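Local coordinates for protein COG0546: Predicted phosphatases (Streptococcus pneumoniae, PDB 2AH5) that is of unknown function but is probably a phosphatase-like hydrolase of the haloacid dehalogenase superfamily, at residues E94-S97 with S98-L102; Q114-A117 with K118-I122; V142-Q145 with A146-H150. All coordinates share one frame; numbering follows the deposited sequence.

Contact 1: E94-S97 with S98-L102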
loop_
_atom_site.group_PDB
_atom_site.type_symbol
_atom_site.label_atom_id
_atom_site.label_comp_id
_atom_site.label_asym_id
_atom_site.label_seq_id
_atom_site.Cartn_x
_atom_site.Cartn_y
_atom_site.Cartn_z
ATOM N N GLU A 94 13.459 -11.690 2.317
ATOM C CA GLU A 94 14.355 -12.694 2.928
ATOM C C GLU A 94 15.514 -11.983 3.616
ATOM O O GLU A 94 15.854 -12.277 4.767
ATOM C CB GLU A 94 14.913 -13.664 1.863
ATOM C CG GLU A 94 13.939 -14.596 1.209
ATOM C CD GLU A 94 14.581 -15.397 0.061
ATOM O OE1 GLU A 94 15.170 -14.780 -0.881
ATOM O OE2 GLU A 94 14.464 -16.651 0.078
ATOM N N GLU A 95 16.102 -11.003 2.932
ATOM C CA GLU A 95 17.248 -10.286 3.480
ATOM C C GLU A 95 16.895 -9.439 4.700
ATOM O O GLU A 95 17.544 -9.560 5.739
ATOM C CB GLU A 95 17.906 -9.432 2.395
ATOM C CG GLU A 95 18.660 -10.256 1.346
ATOM C CD GLU A 95 19.755 -11.113 1.987
ATOM O OE1 GLU A 95 20.644 -10.529 2.640
ATOM O OE2 GLU A 95 19.703 -12.357 1.862
ATOM N N LEU A 96 15.852 -8.616 4.599
ATOM C CA LEU A 96 15.474 -7.749 5.734
ATOM C C LEU A 96 14.937 -8.554 6.922
ATOM O O LEU A 96 15.321 -8.278 8.056
ATOM C CB LEU A 96 14.461 -6.673 5.318
ATOM C CG LEU A 96 14.982 -5.492 4.506
ATOM C CD1 LEU A 96 13.799 -4.630 4.016
ATOM C CD2 LEU A 96 15.949 -4.618 5.299
ATOM N N SER A 97 14.108 -9.564 6.645
ATOM C CA SER A 97 13.482 -10.381 7.710
ATOM C C SER A 97 14.495 -11.127 8.566
ATOM O O SER A 97 14.207 -11.450 9.731
ATOM C CB SER A 97 12.480 -11.365 7.117
ATOM O OG SER A 97 13.163 -12.369 6.402
ATOM N N SER A 98 15.679 -11.396 8.003
ATOM C CA SER A 98 16.748 -12.020 8.768
ATOM C C SER A 98 17.421 -11.075 9.779
ATOM O O SER A 98 18.162 -11.540 10.637
ATOM C CB SER A 98 17.769 -12.721 7.851
ATOM O OG SER A 98 18.539 -11.795 7.112
ATOM N N SER A 99 17.139 -9.768 9.711
ATOM C CA SER A 99 17.714 -8.795 10.647
ATOM C C SER A 99 16.684 -7.932 11.389
ATOM O O SER A 99 17.014 -7.266 12.377
ATOM C CB SER A 99 18.691 -7.854 9.914
ATOM O OG SER A 99 19.754 -8.586 9.317
ATOM N N TYR A 100 15.443 -7.923 10.904
ATOM C CA TYR A 100 14.395 -7.082 11.496
ATOM C C TYR A 100 13.047 -7.779 11.493
ATOM O O TYR A 100 12.749 -8.524 10.572
ATOM C CB TYR A 100 14.190 -5.810 10.649
ATOM C CG TYR A 100 15.373 -4.883 10.557
ATOM C CD1 TYR A 100 15.562 -3.890 11.504
ATOM C CD2 TYR A 100 16.293 -5.000 9.511
ATOM C CE1 TYR A 100 16.657 -3.008 11.431
ATOM C CE2 TYR A 100 17.378 -4.140 9.416
ATOM C CZ TYR A 100 17.553 -3.141 10.399
ATOM O OH TYR A 100 18.627 -2.270 10.340
ATOM N N PRO A 101 12.202 -7.479 12.501
ATOM C CA PRO A 101 10.803 -7.859 12.437
ATOM C C PRO A 101 10.178 -6.934 11.379
ATOM O O PRO A 101 10.498 -5.744 11.373
ATOM C CB PRO A 101 10.281 -7.531 13.845
ATOM C CG PRO A 101 11.144 -6.402 14.321
ATOM C CD PRO A 101 12.522 -6.693 13.714
ATOM N N LEU A 102 9.367 -7.495 10.488
ATOM C CA LEU A 102 8.673 -6.774 9.426
ATOM C C LEU A 102 7.168 -6.785 9.638
ATOM O O LEU A 102 6.609 -7.811 10.117
ATOM C CB LEU A 102 8.928 -7.451 8.086
ATOM C CG LEU A 102 10.363 -7.818 7.723
ATOM C CD1 LEU A 102 10.404 -8.454 6.355
ATOM C CD2 LEU A 102 11.289 -6.597 7.819
HETATM O O HOH W 1 19.625 -8.374 6.673
HETATM O O HOH W 2 11.797 -11.011 10.746
#
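Where helix 89-97 ends, the carbonyl of L96 takes two backbone N-H groups from the turn that follows. S99 N lies 2.9 Å from L96 O and above its carbonyl plane, whereas Y100 N approaches the same oxygen almost end-on, with a C=O...N angle of 163°. The turn thus closes the helix before the chain enters strand 102-106 of the Rossmann-like HAD core. S98 N makes weak bonds to E94 O and E95 O, and S98 OG donates to E95 O over 2.8 Å. Its chi1 of 70° sets the hydroxyl between N and C of its own backbone, turned back toward the helix. A water joins E95 O to S99 OG as well. S97 OG hydrogen-bonds to L93 O, one turn back. L102 folds back under the last turn, splitting its two methyls between CB of S97, 3.7 Å from CD1, and CB of L96, 4.0 Å from CD2. I7 of strand 6-9 touches L96, Y100 and L102, and F209 meets the Y100 ring edge-to-face. L96 O lies at the edge of the Y100 ring, near its plane, 3.7 Å from CD2.

Contact 2: Q114-A117 with K118-I122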
loop_
_atom_site.group_PDB
_atom_site.type_symbol
_atom_site.label_atom_id
_atom_site.label_comp_id
_atom_site.label_asym_id
_atom_site.label_seq_id
_atom_site.Cartn_x
_atom_site.Cartn_y
_atom_site.Cartn_z
ATOM N N GLN A 114 -4.329 -9.699 4.553
ATOM C CA GLN A 114 -3.908 -11.008 4.988
ATOM C C GLN A 114 -4.088 -12.040 3.894
ATOM O O GLN A 114 -3.161 -12.795 3.646
ATOM C CB GLN A 114 -4.590 -11.418 6.298
ATOM C CG GLN A 114 -4.163 -10.483 7.422
ATOM C CD GLN A 114 -3.760 -11.160 8.708
ATOM O OE1 GLN A 114 -3.702 -10.514 9.764
ATOM N NE2 GLN A 114 -3.458 -12.449 8.637
ATOM N N ASP A 115 -5.232 -12.022 3.212
ATOM C CA ASP A 115 -5.511 -12.932 2.108
ATOM C C ASP A 115 -4.498 -12.776 0.984
ATOM O O ASP A 115 -3.945 -13.780 0.488
ATOM C CB ASP A 115 -6.922 -12.717 1.549
ATOM C CG ASP A 115 -8.018 -13.243 2.468
ATOM O OD1 ASP A 115 -7.731 -14.037 3.405
ATOM O OD2 ASP A 115 -9.185 -12.841 2.235
HETATM N N MSE A 116 -4.267 -11.533 0.565
HETATM C CA MSE A 116 -3.293 -11.249 -0.499
HETATM C C MSE A 116 -1.876 -11.720 -0.119
HETATM O O MSE A 116 -1.213 -12.430 -0.894
HETATM C CB MSE A 116 -3.295 -9.757 -0.847
HETATM C CG MSE A 116 -2.199 -9.327 -1.842
HETATM SE SE MSE A 116 -2.481 -7.459 -2.431
HETATM C CE MSE A 116 -4.489 -7.613 -2.592
ATOM N N ALA A 117 -1.409 -11.351 1.073
ATOM C CA ALA A 117 -0.081 -11.806 1.487
ATOM C C ALA A 117 0.029 -13.333 1.475
ATOM O O ALA A 117 1.032 -13.867 1.007
ATOM C CB ALA A 117 0.310 -11.238 2.847
ATOM N N LYS A 118 -0.990 -14.043 1.983
ATOM C CA LYS A 118 -0.962 -15.521 1.927
ATOM C C LYS A 118 -0.981 -16.055 0.482
ATOM O O LYS A 118 -0.204 -16.960 0.138
ATOM C CB LYS A 118 -2.097 -16.132 2.761
ATOM C CG LYS A 118 -1.818 -17.546 3.225
ATOM C CD LYS A 118 -2.409 -17.821 4.625
ATOM C CE LYS A 118 -1.457 -18.712 5.454
ATOM N NZ LYS A 118 -1.755 -18.786 6.938
ATOM N N ASN A 119 -1.843 -15.482 -0.362
ATOM C CA ASN A 119 -1.918 -15.866 -1.782
ATOM C C ASN A 119 -0.584 -15.750 -2.548
ATOM O O ASN A 119 -0.255 -16.598 -3.385
ATOM C CB ASN A 119 -2.985 -15.028 -2.506
ATOM C CG ASN A 119 -4.405 -15.350 -2.052
ATOM O OD1 ASN A 119 -4.636 -16.303 -1.284
ATOM N ND2 ASN A 119 -5.367 -14.547 -2.512
ATOM N N LEU A 120 0.176 -14.705 -2.252
ATOM C CA LEU A 120 1.412 -14.412 -2.969
ATOM C C LEU A 120 2.640 -14.949 -2.258
ATOM O O LEU A 120 3.779 -14.709 -2.698
ATOM C CB LEU A 120 1.527 -12.912 -3.235
ATOM C CG LEU A 120 0.466 -12.414 -4.231
ATOM C CD1 LEU A 120 0.472 -10.901 -4.283
ATOM C CD2 LEU A 120 0.600 -12.997 -5.657
ATOM N N GLU A 121 2.375 -15.716 -1.198
ATOM C CA GLU A 121 3.399 -16.487 -0.456
ATOM C C GLU A 121 4.380 -15.628 0.345
ATOM O O GLU A 121 5.521 -16.041 0.572
ATOM C CB GLU A 121 4.131 -17.436 -1.435
ATOM C CG GLU A 121 3.114 -18.245 -2.228
ATOM C CD GLU A 121 3.679 -19.445 -2.964
ATOM O OE1 GLU A 121 4.907 -19.522 -3.181
ATOM O OE2 GLU A 121 2.852 -20.298 -3.337
ATOM N N ILE A 122 3.921 -14.458 0.799
ATOM C CA ILE A 122 4.785 -13.528 1.553
ATOM C C ILE A 122 4.318 -13.313 3.003
ATOM O O ILE A 122 5.028 -12.689 3.794
ATOM C CB ILE A 122 5.003 -12.170 0.825
ATOM C CG1 ILE A 122 3.691 -11.377 0.641
ATOM C CG2 ILE A 122 5.769 -12.398 -0.523
ATOM C CD1 ILE A 122 3.925 -9.877 0.330
#
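M116 and L120, one turn apart, lie side by side and point the same way at the C-terminal end of helix 110-119, which a Schellman motif closes. This is the helix of the beta-alpha-beta unit that links strands 102-106 and 128-132. M116, a selenomethionine, carries CG opposite the backbone N (chi1 174°) and stays extended to SE before bending at the last torsion; its CG meets CD1 of L120 at 3.9 Å. V16 touches both side chains. N119 curls back over the preceding turn: with CG beside its own N (chi1 -68°), its amide carbon comes within 3.0 Å of D115 O, the oxygen that receives N119 N at 2.8 Å. In the same turn K118 N donates to Q114 O. E121, with positive phi (69°), is the C-prime residue: its N bonds to K118 O, and I122 N reaches back to A117 O. This reversal returns I122 to the helix flank, where L85, I90 and L93 also touch it. There I122 CG1 packs 4.0 Å from A117 CB and 3.7 Å from A117 O.

Contact 3: V142-Q145 with A146-H150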
loop_
_atom_site.group_PDB
_atom_site.type_symbol
_atom_site.label_atom_id
_atom_site.label_comp_id
_atom_site.label_asym_id
_atom_site.label_seq_id
_atom_site.Cartn_x
_atom_site.Cartn_y
_atom_site.Cartn_z
ATOM N N VAL A 142 -3.296 3.285 11.156
ATOM C CA VAL A 142 -2.742 1.943 10.971
ATOM C C VAL A 142 -1.315 1.881 11.540
ATOM O O VAL A 142 -0.954 0.960 12.282
ATOM C CB VAL A 142 -2.790 1.536 9.462
ATOM C CG1 VAL A 142 -2.164 0.170 9.250
ATOM C CG2 VAL A 142 -4.246 1.535 8.952
ATOM N N ILE A 143 -0.521 2.896 11.223
ATOM C CA ILE A 143 0.857 3.001 11.718
ATOM C C ILE A 143 0.850 3.084 13.259
ATOM O O ILE A 143 1.600 2.353 13.933
ATOM C CB ILE A 143 1.569 4.232 11.093
ATOM C CG1 ILE A 143 1.794 4.026 9.584
ATOM C CG2 ILE A 143 2.869 4.559 11.811
ATOM C CD1 ILE A 143 2.395 5.196 8.819
ATOM N N HIS A 144 -0.001 3.962 13.808
ATOM C CA HIS A 144 -0.186 4.017 15.268
ATOM C C HIS A 144 -0.482 2.643 15.868
ATOM O O HIS A 144 0.093 2.263 16.887
ATOM C CB HIS A 144 -1.321 4.975 15.670
ATOM C CG HIS A 144 -0.922 6.425 15.704
ATOM N ND1 HIS A 144 0.202 6.886 16.365
ATOM C CD2 HIS A 144 -1.508 7.515 15.155
ATOM C CE1 HIS A 144 0.292 8.196 16.213
ATOM N NE2 HIS A 144 -0.735 8.602 15.489
ATOM N N GLN A 145 -1.414 1.924 15.260
ATOM C CA GLN A 145 -1.773 0.605 15.753
ATOM C C GLN A 145 -0.560 -0.360 15.748
ATOM O O GLN A 145 -0.314 -1.065 16.747
ATOM C CB GLN A 145 -2.923 0.039 14.939
ATOM C CG GLN A 145 -3.353 -1.323 15.463
ATOM C CD GLN A 145 -4.544 -1.903 14.756
ATOM O OE1 GLN A 145 -5.079 -1.316 13.805
ATOM N NE2 GLN A 145 -4.993 -3.073 15.238
ATOM N N ALA A 146 0.160 -0.405 14.625
ATOM C CA ALA A 146 1.372 -1.225 14.506
ATOM C C ALA A 146 2.391 -0.879 15.602
ATOM O O ALA A 146 2.901 -1.772 16.288
ATOM C CB ALA A 146 2.004 -1.107 13.095
ATOM N N LEU A 147 2.665 0.411 15.786
ATOM C CA LEU A 147 3.659 0.854 16.767
ATOM C C LEU A 147 3.256 0.485 18.199
ATOM O O LEU A 147 4.035 -0.157 18.932
ATOM C CB LEU A 147 3.882 2.363 16.678
ATOM C CG LEU A 147 4.620 2.992 15.488
ATOM C CD1 LEU A 147 4.404 4.473 15.575
ATOM C CD2 LEU A 147 6.106 2.653 15.547
ATOM N N GLN A 148 2.033 0.863 18.575
ATOM C CA GLN A 148 1.526 0.583 19.920
ATOM C C GLN A 148 1.420 -0.912 20.238
ATOM O O GLN A 148 1.884 -1.347 21.289
ATOM C CB GLN A 148 0.216 1.329 20.166
ATOM C CG GLN A 148 0.439 2.832 20.077
ATOM C CD GLN A 148 -0.826 3.646 20.225
ATOM O OE1 GLN A 148 -1.853 3.156 20.710
ATOM N NE2 GLN A 148 -0.754 4.904 19.807
ATOM N N THR A 149 0.882 -1.702 19.310
ATOM C CA THR A 149 0.732 -3.136 19.550
ATOM C C THR A 149 2.087 -3.812 19.788
ATOM O O THR A 149 2.169 -4.752 20.574
ATOM C CB THR A 149 -0.062 -3.842 18.433
ATOM O OG1 THR A 149 -1.321 -3.182 18.301
ATOM C CG2 THR A 149 -0.343 -5.271 18.824
ATOM N N HIS A 150 3.138 -3.286 19.151
ATOM C CA HIS A 150 4.474 -3.877 19.243
ATOM C C HIS A 150 5.421 -3.110 20.149
ATOM O O HIS A 150 6.637 -3.374 20.172
ATOM C CB HIS A 150 5.042 -4.183 17.851
ATOM C CG HIS A 150 4.263 -5.245 17.158
ATOM N ND1 HIS A 150 4.366 -6.576 17.508
ATOM C CD2 HIS A 150 3.257 -5.166 16.254
ATOM C CE1 HIS A 150 3.511 -7.280 16.784
ATOM N NE2 HIS A 150 2.821 -6.446 16.021
HETATM O O HOH W 3 2.306 5.517 18.295
HETATM O O HOH W 4 -3.692 -4.055 17.373
#
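T149 folds its hydroxyl back over the carbonyl of Q145, one turn earlier, and its side chain runs beside that of Q145 in the same direction. OG1 donates to Q145 O over 2.8 Å while T149 N donates to the same oxygen over 2.9 Å, the two arriving from opposite faces of the carbonyl plane. A threonine hydroxyl returning to the carbonyl four residues back, alongside its own N-H, is a common feature of helices, and here it gives Q145 O two donors. The hydroxyl gets there because it sits beside T149 N, with chi1 at -56°. Q145 is fully extended, CG anti to its N, which carries the amide outward from the helix; a water accepts from NE2 at 2.7 Å and donates to T149 OG1, so that the hydroxyl both gives and receives. Y130 of strand 128-132 touches Q145, A146 and T149, and its OH hydrogen-bonds to H150 NE2.

These turns form the C-terminal part of helix 139-149, which packs on the parallel sheet of the Rossmann-like HAD core. Regular bonds run from A146 N to V142 O, L147 N to I143 O and Q148 N to H144 O. On the buried flank I143 and L147 lie side by side, CG2 of the first 4.1 Å from CD1 of the second, and F8 of strand 6-9 touches both. L147 also lays CG 3.5 Å from I143 O.

On another flank H144 and Q148 cross obliquely, the imidazole and amide planes 50° apart. Q148 is drawn out straight beyond CG, and its CG lies 3.3 Å from H144 O. A water in the plane of the H144 ring hydrogen-bonds to ND1 at 3.2 Å and accepts a weak bond from Q148 NE2.

In the fold
The three contacts follow one another along the chain, and each lies at the C-terminal end of a helix of the HAD core. Contact 1 leads into strand 102-106, whose far end feeds the helix of contact 2; their centres are 17 Å apart. Contact 3 is centred 18 Å from contact 1 and 21 Å from contact 2, and no two of them touch, their nearest atoms being about 7 to 9 Å apart. Contacts 1 and 3 both pack on strand 6-9, contact 1 on I7 and F9, contact 3 on F8. At the end of that strand, D10, D12 and T14 fit the HAD-type DxDx(T/V) pattern, probably the catalytic motif, which M116 of contact 2 touches.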